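Local coordinates for Puf (Pumilio/fbf) domain-containing protein 7, confirmed by transcript evidence (PDB 3V71), which binds a consensus sequence in the 3'-untranslated regions of mRNAs and modulates their expression and stability, acting redundantly with its relatives in oocyte formation and early embryonic divisions, at residues Q188-E196 with R206-I217; R304-F312 with R357-L365. All coordinates share one frame; numbering follows the deposited sequence.

Contact 1. Residues Q188-E196 with R206-I217; sequences QQVIDRLAE and RIQLLHSLMTCI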
loop_
_atom_site.group_PDB
_atom_site.type_symbol
_atom_site.label_atom_id
_atom_site.label_comp_id
_atom_site.label_asym_id
_atom_site.label_seq_id
_atom_site.Cartn_x
_atom_site.Cartn_y
_atom_site.Cartn_z
ATOM N N GLN A 188 -3.091 -0.338 1.967
ATOM C CA GLN A 188 -2.394 0.774 2.594
ATOM C C GLN A 188 -2.814 2.103 1.982
ATOM O O GLN A 188 -3.142 3.052 2.695
ATOM C CB GLN A 188 -0.883 0.598 2.456
ATOM C CG GLN A 188 -0.365 -0.714 3.027
ATOM C CD GLN A 188 1.142 -0.838 2.933
ATOM O OE1 GLN A 188 1.674 -1.879 2.522
ATOM N NE2 GLN A 188 1.844 0.226 3.317
ATOM N N GLN A 189 -2.807 2.157 0.653
ATOM C CA GLN A 189 -3.121 3.376 -0.083
ATOM C C GLN A 189 -4.560 3.805 0.097
ATOM O O GLN A 189 -4.834 4.995 0.222
ATOM C CB GLN A 189 -2.834 3.196 -1.568
ATOM C CG GLN A 189 -1.363 3.101 -1.916
ATOM C CD GLN A 189 -1.147 2.620 -3.335
ATOM O OE1 GLN A 189 -2.032 2.007 -3.939
ATOM N NE2 GLN A 189 0.030 2.901 -3.880
ATOM N N VAL A 190 -5.482 2.844 0.083
ATOM C CA VAL A 190 -6.892 3.153 0.313
ATOM C C VAL A 190 -7.090 3.829 1.663
ATOM O O VAL A 190 -7.815 4.824 1.780
ATOM C CB VAL A 190 -7.763 1.896 0.303
ATOM C CG1 VAL A 190 -9.153 2.218 0.848
ATOM C CG2 VAL A 190 -7.851 1.327 -1.089
ATOM N N ILE A 191 -6.450 3.260 2.681
ATOM C CA ILE A 191 -6.472 3.807 4.023
ATOM C C ILE A 191 -5.877 5.200 4.039
ATOM O O ILE A 191 -6.517 6.155 4.466
ATOM C CB ILE A 191 -5.681 2.910 4.978
ATOM C CG1 ILE A 191 -6.469 1.636 5.266
ATOM C CG2 ILE A 191 -5.356 3.646 6.270
ATOM C CD1 ILE A 191 -5.721 0.662 6.121
ATOM N N ASP A 192 -4.642 5.313 3.573
ATOM C CA ASP A 192 -3.990 6.607 3.476
ATOM C C ASP A 192 -4.958 7.659 2.921
ATOM O O ASP A 192 -4.974 8.811 3.357
ATOM C CB ASP A 192 -2.769 6.493 2.570
ATOM C CG ASP A 192 -1.757 7.583 2.824
ATOM O OD1 ASP A 192 -2.181 8.714 3.145
ATOM O OD2 ASP A 192 -0.539 7.308 2.717
ATOM N N ARG A 193 -5.780 7.228 1.970
ATOM C CA ARG A 193 -6.650 8.100 1.195
ATOM C C ARG A 193 -7.889 8.506 1.989
ATOM O O ARG A 193 -8.307 9.666 1.956
ATOM C CB ARG A 193 -7.053 7.370 -0.094
ATOM C CG ARG A 193 -7.572 8.235 -1.238
ATOM C CD ARG A 193 -6.488 9.143 -1.813
ATOM N NE ARG A 193 -6.907 9.797 -3.056
ATOM C CZ ARG A 193 -7.923 10.653 -3.158
ATOM N NH1 ARG A 193 -8.650 10.965 -2.091
ATOM N NH2 ARG A 193 -8.219 11.194 -4.333
ATOM N N LEU A 194 -8.474 7.548 2.702
ATOM C CA LEU A 194 -9.684 7.796 3.484
ATOM C C LEU A 194 -9.434 8.627 4.741
ATOM O O LEU A 194 -10.322 9.335 5.213
ATOM C CB LEU A 194 -10.328 6.474 3.888
ATOM C CG LEU A 194 -10.956 5.666 2.760
ATOM C CD1 LEU A 194 -11.454 4.332 3.297
ATOM C CD2 LEU A 194 -12.078 6.461 2.089
ATOM N N ALA A 195 -8.225 8.527 5.282
ATOM C CA ALA A 195 -7.884 9.158 6.548
ATOM C C ALA A 195 -7.080 10.439 6.360
ATOM O O ALA A 195 -6.506 10.969 7.311
ATOM C CB ALA A 195 -7.112 8.179 7.412
ATOM N N GLU A 196 -7.033 10.937 5.131
ATOM C CA GLU A 196 -6.186 12.080 4.811
ATOM C C GLU A 196 -6.950 13.371 4.983
ATOM O O GLU A 196 -8.157 13.355 5.200
ATOM C CB GLU A 196 -5.687 11.990 3.370
ATOM C CG GLU A 196 -6.794 12.161 2.347
ATOM C CD GLU A 196 -6.265 12.365 0.941
ATOM O OE1 GLU A 196 -7.090 12.390 0.001
ATOM O OE2 GLU A 196 -5.030 12.504 0.778
ATOM N N ARG A 206 -15.660 9.911 4.373
ATOM C CA ARG A 206 -14.509 9.034 4.248
ATOM C C ARG A 206 -14.268 8.223 5.537
ATOM O O ARG A 206 -13.930 7.033 5.491
ATOM C CB ARG A 206 -13.284 9.871 3.889
ATOM C CG ARG A 206 -13.314 10.402 2.465
ATOM C CD ARG A 206 -12.736 11.801 2.375
ATOM N NE ARG A 206 -11.512 11.947 3.151
ATOM C CZ ARG A 206 -11.005 13.114 3.537
ATOM N NH1 ARG A 206 -11.619 14.245 3.226
ATOM N NH2 ARG A 206 -9.884 13.152 4.240
ATOM N N ILE A 207 -14.464 8.875 6.680
ATOM C CA ILE A 207 -14.237 8.261 7.985
ATOM C C ILE A 207 -15.180 7.102 8.251
ATOM O O ILE A 207 -14.820 6.144 8.934
ATOM C CB ILE A 207 -14.377 9.293 9.116
ATOM C CG1 ILE A 207 -13.224 10.289 9.055
ATOM C CG2 ILE A 207 -14.383 8.618 10.461
ATOM C CD1 ILE A 207 -11.868 9.633 9.037
ATOM N N GLN A 208 -16.391 7.184 7.723
ATOM C CA GLN A 208 -17.343 6.102 7.911
ATOM C C GLN A 208 -16.949 4.924 7.041
ATOM O O GLN A 208 -17.278 3.775 7.342
ATOM C CB GLN A 208 -18.767 6.550 7.569
ATOM C CG GLN A 208 -19.383 7.535 8.554
ATOM C CD GLN A 208 -20.858 7.791 8.272
ATOM O OE1 GLN A 208 -21.696 6.894 8.413
ATOM N NE2 GLN A 208 -21.180 9.018 7.861
ATOM N N LEU A 209 -16.243 5.217 5.954
ATOM C CA LEU A 209 -15.836 4.182 5.014
ATOM C C LEU A 209 -14.600 3.488 5.548
ATOM O O LEU A 209 -14.452 2.275 5.419
ATOM C CB LEU A 209 -15.572 4.777 3.628
ATOM C CG LEU A 209 -16.807 5.234 2.848
ATOM C CD1 LEU A 209 -16.428 6.212 1.749
ATOM C CD2 LEU A 209 -17.581 4.045 2.288
ATOM N N LEU A 210 -13.723 4.277 6.158
ATOM C CA LEU A 210 -12.533 3.757 6.820
ATOM C C LEU A 210 -12.907 2.811 7.948
ATOM O O LEU A 210 -12.274 1.773 8.136
ATOM C CB LEU A 210 -11.707 4.908 7.388
ATOM C CG LEU A 210 -10.299 4.607 7.896
ATOM C CD1 LEU A 210 -9.454 3.993 6.789
ATOM C CD2 LEU A 210 -9.657 5.882 8.422
ATOM N N HIS A 211 -13.941 3.180 8.696
ATOM C CA HIS A 211 -14.324 2.433 9.880
ATOM C C HIS A 211 -14.811 1.030 9.548
ATOM O O HIS A 211 -14.453 0.071 10.228
ATOM C CB HIS A 211 -15.375 3.185 10.705
ATOM C CG HIS A 211 -15.675 2.529 12.018
ATOM N ND1 HIS A 211 -14.830 2.619 13.105
ATOM C CD2 HIS A 211 -16.702 1.736 12.406
ATOM C CE1 HIS A 211 -15.334 1.925 14.110
ATOM N NE2 HIS A 211 -16.467 1.375 13.711
ATOM N N SER A 212 -15.633 0.911 8.511
ATOM C CA SER A 212 -16.157 -0.393 8.109
ATOM C C SER A 212 -15.014 -1.253 7.601
ATOM O O SER A 212 -15.021 -2.476 7.744
ATOM C CB SER A 212 -17.217 -0.248 7.019
ATOM O OG SER A 212 -16.643 0.240 5.818
ATOM N N LEU A 213 -14.029 -0.598 7.001
ATOM C CA LEU A 213 -12.838 -1.276 6.534
ATOM C C LEU A 213 -11.990 -1.688 7.721
ATOM O O LEU A 213 -11.639 -2.859 7.879
ATOM C CB LEU A 213 -12.031 -0.334 5.658
ATOM C CG LEU A 213 -11.537 -0.972 4.369
ATOM C CD1 LEU A 213 -12.486 -0.600 3.235
ATOM C CD2 LEU A 213 -10.099 -0.545 4.078
ATOM N N MET A 214 -11.667 -0.701 8.550
ATOM C CA MET A 214 -10.845 -0.888 9.736
ATOM C C MET A 214 -11.369 -1.960 10.673
ATOM O O MET A 214 -10.610 -2.562 11.426
ATOM C CB MET A 214 -10.723 0.430 10.486
ATOM C CG MET A 214 -9.801 1.414 9.800
ATOM S SD MET A 214 -8.197 0.650 9.481
ATOM C CE MET A 214 -7.858 -0.074 11.086
ATOM N N THR A 215 -12.676 -2.190 10.625
ATOM C CA THR A 215 -13.310 -3.209 11.447
ATOM C C THR A 215 -12.865 -4.614 11.049
ATOM O O THR A 215 -12.504 -5.412 11.906
ATOM C CB THR A 215 -14.843 -3.101 11.375
ATOM O OG1 THR A 215 -15.233 -1.769 11.723
ATOM C CG2 THR A 215 -15.505 -4.091 12.325
ATOM N N CYS A 216 -12.894 -4.909 9.751
ATOM C CA CYS A 216 -12.413 -6.192 9.237
ATOM C C CYS A 216 -10.977 -6.401 9.677
ATOM O O CYS A 216 -10.597 -7.488 10.112
ATOM C CB CYS A 216 -12.470 -6.228 7.705
ATOM S SG CYS A 216 -14.066 -5.769 6.967
ATOM N N ILE A 217 -10.189 -5.339 9.559
ATOM C CA ILE A 217 -8.767 -5.381 9.867
ATOM C C ILE A 217 -8.502 -5.730 11.324
ATOM O O ILE A 217 -7.670 -6.591 11.627
ATOM C CB ILE A 217 -8.101 -4.030 9.537
ATOM C CG1 ILE A 217 -7.856 -3.907 8.031
ATOM C CG2 ILE A 217 -6.793 -3.880 10.277
ATOM C CD1 ILE A 217 -7.267 -2.580 7.627
#
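Helices 188-194 and 206-217 run roughly antiparallel, their segment axes at 145° and 9.6 Å apart at closest approach, and they converge where L194 and R206 bring their CA atoms to 5.0 Å. The pairing is mainly apolar. I191 acts as a knob in a hole made by L210, L213, M214 and I217. Its CG1 lies beside the backbone N, anti to the carbonyl carbon (chi1 -73°), and the extended chain beyond carries CD1 outward to meet I217 CD1 tip to tip at 3.9 Å. M214 crosses that chain at about a right angle, with its SD 4.2 Å from I191 CD1. With an alanine here the hole would probably lose its filling, leaving the end of I217 and the sulfur of M214 without their mate. One turn on, L194 fits against the other helix with both branches: CD1 rests on the backbone of L210, 3.7 Å from L210 N, while CD2 slides past the CB of R206. L210 answers with a fork of its own, CD1 against L194 CB and CD2 on A195 CB at 3.6 Å, just where the first helix ends. Beyond that end the bent side chain of R206 reaches over the turn toward N197 O, though the exact place of its NH2 is doubtful. Across the helix end, R193 NH1 and E196 OE1 form a salt bridge at 3.0 Å. Around this buried interface, helix 162-169 packs on L209 and L213, while M244 of helix 244-256 touches I191, L210 and M214, and Y236 of helix 231-238 also reaches I191.

Contact 2. Residues R304-F312 with R357-L365; sequences RDALDILLF and RVLQHASRL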
loop_
_atom_site.group_PDB
_atom_site.type_symbol
_atom_site.label_atom_id
_atom_site.label_comp_id
_atom_site.label_asym_id
_atom_site.label_seq_id
_atom_site.Cartn_x
_atom_site.Cartn_y
_atom_site.Cartn_z
ATOM N N ARG A 304 10.492 -20.609 32.533
ATOM C CA ARG A 304 11.075 -19.412 31.946
ATOM C C ARG A 304 10.033 -18.305 31.898
ATOM O O ARG A 304 8.884 -18.560 31.554
ATOM C CB ARG A 304 11.483 -19.713 30.512
ATOM C CG ARG A 304 12.903 -20.169 30.295
ATOM C CD ARG A 304 13.204 -20.078 28.809
ATOM N NE ARG A 304 14.615 -20.257 28.492
ATOM C CZ ARG A 304 15.103 -20.267 27.254
ATOM N NH1 ARG A 304 14.284 -20.102 26.220
ATOM N NH2 ARG A 304 16.405 -20.448 27.048
ATOM N N ASP A 305 10.421 -17.077 32.221
ATOM C CA ASP A 305 9.499 -15.958 32.069
ATOM C C ASP A 305 9.624 -15.349 30.660
ATOM O O ASP A 305 10.574 -15.627 29.937
ATOM C CB ASP A 305 9.689 -14.912 33.177
ATOM C CG ASP A 305 10.946 -14.071 32.995
ATOM O OD1 ASP A 305 11.943 -14.592 32.443
ATOM O OD2 ASP A 305 10.931 -12.884 33.406
ATOM N N ALA A 306 8.648 -14.536 30.271
ATOM C CA ALA A 306 8.591 -14.005 28.913
ATOM C C ALA A 306 9.938 -13.474 28.448
ATOM O O ALA A 306 10.362 -13.730 27.324
ATOM C CB ALA A 306 7.530 -12.919 28.815
ATOM N N LEU A 307 10.611 -12.743 29.324
ATOM C CA LEU A 307 11.889 -12.125 29.000
ATOM C C LEU A 307 12.968 -13.135 28.615
ATOM O O LEU A 307 13.613 -12.987 27.587
ATOM C CB LEU A 307 12.360 -11.301 30.186
ATOM C CG LEU A 307 13.524 -10.357 29.932
ATOM C CD1 LEU A 307 13.177 -9.407 28.788
ATOM C CD2 LEU A 307 13.856 -9.611 31.232
ATOM N N ASP A 308 13.175 -14.150 29.450
ATOM C CA ASP A 308 14.110 -15.220 29.125
ATOM C C ASP A 308 13.776 -15.816 27.766
ATOM O O ASP A 308 14.644 -15.962 26.914
ATOM C CB ASP A 308 14.087 -16.329 30.186
ATOM C CG ASP A 308 14.884 -15.974 31.440
ATOM O OD1 ASP A 308 15.938 -15.312 31.318
ATOM O OD2 ASP A 308 14.460 -16.367 32.551
ATOM N N ILE A 309 12.516 -16.175 27.567
ATOM C CA ILE A 309 12.093 -16.768 26.305
ATOM C C ILE A 309 12.498 -15.911 25.120
ATOM O O ILE A 309 13.102 -16.399 24.163
ATOM C CB ILE A 309 10.578 -16.975 26.259
ATOM C CG1 ILE A 309 10.174 -18.040 27.275
ATOM C CG2 ILE A 309 10.142 -17.368 24.859
ATOM C CD1 ILE A 309 8.792 -17.857 27.814
ATOM N N LEU A 310 12.168 -14.630 25.187
ATOM C CA LEU A 310 12.440 -13.735 24.078
ATOM C C LEU A 310 13.924 -13.575 23.783
ATOM O O LEU A 310 14.316 -13.669 22.630
ATOM C CB LEU A 310 11.801 -12.370 24.313
ATOM C CG LEU A 310 10.270 -12.296 24.287
ATOM C CD1 LEU A 310 9.856 -10.846 24.296
ATOM C CD2 LEU A 310 9.662 -13.022 23.086
ATOM N N LEU A 311 14.736 -13.329 24.812
ATOM C CA LEU A 311 16.186 -13.122 24.649
ATOM C C LEU A 311 16.888 -14.193 23.823
ATOM O O LEU A 311 17.919 -13.941 23.195
ATOM C CB LEU A 311 16.889 -13.072 26.001
ATOM C CG LEU A 311 16.945 -11.782 26.798
ATOM C CD1 LEU A 311 17.786 -12.005 28.039
ATOM C CD2 LEU A 311 17.519 -10.668 25.954
ATOM N N PHE A 312 16.351 -15.402 23.845
ATOM C CA PHE A 312 17.016 -16.510 23.195
ATOM C C PHE A 312 16.291 -16.923 21.933
ATOM O O PHE A 312 16.689 -17.865 21.252
ATOM C CB PHE A 312 17.159 -17.672 24.169
ATOM C CG PHE A 312 18.011 -17.341 25.358
ATOM C CD1 PHE A 312 19.395 -17.375 25.267
ATOM C CD2 PHE A 312 17.433 -16.967 26.558
ATOM C CE1 PHE A 312 20.183 -17.055 26.352
ATOM C CE2 PHE A 312 18.219 -16.647 27.646
ATOM C CZ PHE A 312 19.595 -16.691 27.541
ATOM N N ARG A 357 19.284 -8.649 33.819
ATOM C CA ARG A 357 18.991 -9.949 33.213
ATOM C C ARG A 357 20.008 -10.337 32.138
ATOM O O ARG A 357 20.473 -11.472 32.082
ATOM C CB ARG A 357 17.572 -9.979 32.630
ATOM C CG ARG A 357 17.182 -11.337 32.043
ATOM C CD ARG A 357 17.019 -12.419 33.123
ATOM N NE ARG A 357 15.964 -12.077 34.075
ATOM C CZ ARG A 357 14.679 -12.389 33.923
ATOM N NH1 ARG A 357 14.271 -13.066 32.855
ATOM N NH2 ARG A 357 13.799 -12.026 34.850
ATOM N N VAL A 358 20.331 -9.386 31.277
ATOM C CA VAL A 358 21.289 -9.600 30.210
ATOM C C VAL A 358 22.647 -9.973 30.809
ATOM O O VAL A 358 23.255 -10.965 30.417
ATOM C CB VAL A 358 21.384 -8.331 29.302
ATOM C CG1 VAL A 358 22.492 -8.464 28.249
ATOM C CG2 VAL A 358 20.026 -8.051 28.647
ATOM N N LEU A 359 23.103 -9.181 31.771
ATOM C CA LEU A 359 24.362 -9.442 32.456
ATOM C C LEU A 359 24.355 -10.785 33.172
ATOM O O LEU A 359 25.399 -11.408 33.360
ATOM C CB LEU A 359 24.664 -8.335 33.465
ATOM C CG LEU A 359 25.157 -7.010 32.889
ATOM C CD1 LEU A 359 25.616 -6.101 34.014
ATOM C CD2 LEU A 359 26.288 -7.269 31.909
ATOM N N GLN A 360 23.177 -11.226 33.581
ATOM C CA GLN A 360 23.062 -12.497 34.267
ATOM C C GLN A 360 23.283 -13.656 33.295
ATOM O O GLN A 360 23.771 -14.719 33.689
ATOM C CB GLN A 360 21.700 -12.615 34.955
ATOM C CG GLN A 360 21.625 -13.775 35.909
ATOM C CD GLN A 360 20.288 -13.879 36.592
ATOM O OE1 GLN A 360 19.859 -12.958 37.288
ATOM N NE2 GLN A 360 19.615 -15.007 36.403
ATOM N N HIS A 361 22.934 -13.435 32.024
ATOM C CA HIS A 361 23.003 -14.478 30.997
ATOM C C HIS A 361 24.117 -14.279 29.999
ATOM O O HIS A 361 24.222 -15.041 29.050
ATOM C CB HIS A 361 21.702 -14.553 30.216
ATOM C CG HIS A 361 20.528 -14.984 31.032
ATOM N ND1 HIS A 361 20.196 -16.307 31.216
ATOM C CD2 HIS A 361 19.599 -14.264 31.706
ATOM C CE1 HIS A 361 19.117 -16.387 31.975
ATOM N NE2 HIS A 361 18.735 -15.161 32.284
ATOM N N ALA A 362 24.941 -13.258 30.211
ATOM C CA ALA A 362 25.995 -12.889 29.265
ATOM C C ALA A 362 26.808 -14.084 28.765
ATOM O O ALA A 362 27.063 -14.220 27.576
ATOM C CB ALA A 362 26.903 -11.843 29.878
ATOM N N SER A 363 27.208 -14.949 29.686
ATOM C CA SER A 363 27.978 -16.141 29.354
ATOM C C SER A 363 27.231 -17.035 28.376
ATOM O O SER A 363 27.843 -17.771 27.612
ATOM C CB SER A 363 28.315 -16.916 30.625
ATOM O OG SER A 363 27.251 -16.801 31.566
ATOM N N ARG A 364 25.907 -16.960 28.393
ATOM C CA ARG A 364 25.091 -17.771 27.496
ATOM C C ARG A 364 24.754 -17.008 26.218
ATOM O O ARG A 364 24.695 -17.580 25.128
ATOM C CB ARG A 364 23.815 -18.206 28.207
ATOM C CG ARG A 364 24.074 -18.796 29.585
ATOM C CD ARG A 364 22.787 -19.091 30.335
ATOM N NE ARG A 364 23.043 -19.683 31.645
ATOM C CZ ARG A 364 23.166 -18.992 32.776
ATOM N NH1 ARG A 364 23.064 -17.669 32.765
ATOM N NH2 ARG A 364 23.393 -19.624 33.922
ATOM N N LEU A 365 24.549 -15.704 26.361
ATOM C CA LEU A 365 24.166 -14.860 25.241
ATOM C C LEU A 365 25.257 -14.720 24.201
ATOM O O LEU A 365 24.978 -14.776 23.011
ATOM C CB LEU A 365 23.748 -13.479 25.734
ATOM C CG LEU A 365 22.357 -13.458 26.358
ATOM C CD1 LEU A 365 22.073 -12.097 26.955
ATOM C CD2 LEU A 365 21.326 -13.828 25.316
#
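The last predicted Pumilio repeat supplies the short helix 306-311, which meets the long helix 344-365 through a salt-bridge network of D305, D308 and R357. D305 is the N-cap of the short helix: its OD1 accepts from D308 N, met from above the carboxylate plane, and also takes R357 NH1 at 2.8 Å on its syn lone pair. R357 NH2 adds a weak bond to D305 OD2. The same R357 NH1 makes a second salt bridge to D308 OD1 at 3.2 Å, so one nitrogen serves two carboxylates, and the positive charge of R357 probably eases the repulsion between the aspartates. R357 sets off with CG anti to the backbone N (chi1 -177°), then bends at chi2 and chi3, which turns the guanidinium back toward the cap. L307 CD2 lies over one face of that group, offset toward its rim, and probably limits its movement on that side. Further along, F312 presents an edge to the face of H361 in an offset edge-to-face pair, centroids 5.5 Å apart and planes at 75°; F312 CZ comes to 3.7 Å of H361 ND1. At the adjoining ring atom, F312 CE1 touches L365 CD2 at 3.6 Å, approached obliquely. L311 CD1 packs beside the aliphatic part of R357, close to CG, and reaches L365 CD1. Helix 369-380 backs the interface, with I374 on L311 and I375 on L365. Helix packing of this kind, with one helix capped by an aspartate that also holds an arginine of its neighbour, joins Pumilio repeat 8 to the C-terminal helices of this all-helical PUF domain.

Contacts 1 and 2 follow one another along an elongated helical PUF chain: the first closes before the second opens, with centres 41 Å apart and nearest atoms about 22 Å apart, so neither touches the other. The centre of contact 1 is about 12 Å from the centre of the chain, that of contact 2 about 37 Å, toward the C-terminal end. Each has an atom about 3 Å from the bound RNA; in contact 1, Q188 packs on an adenine base. Their chemistry differs: 188-196 with 206-217 is chiefly a buried apolar pairing, whereas 304-312 with 357-365 is partly buried and relies on charged and aromatic groups.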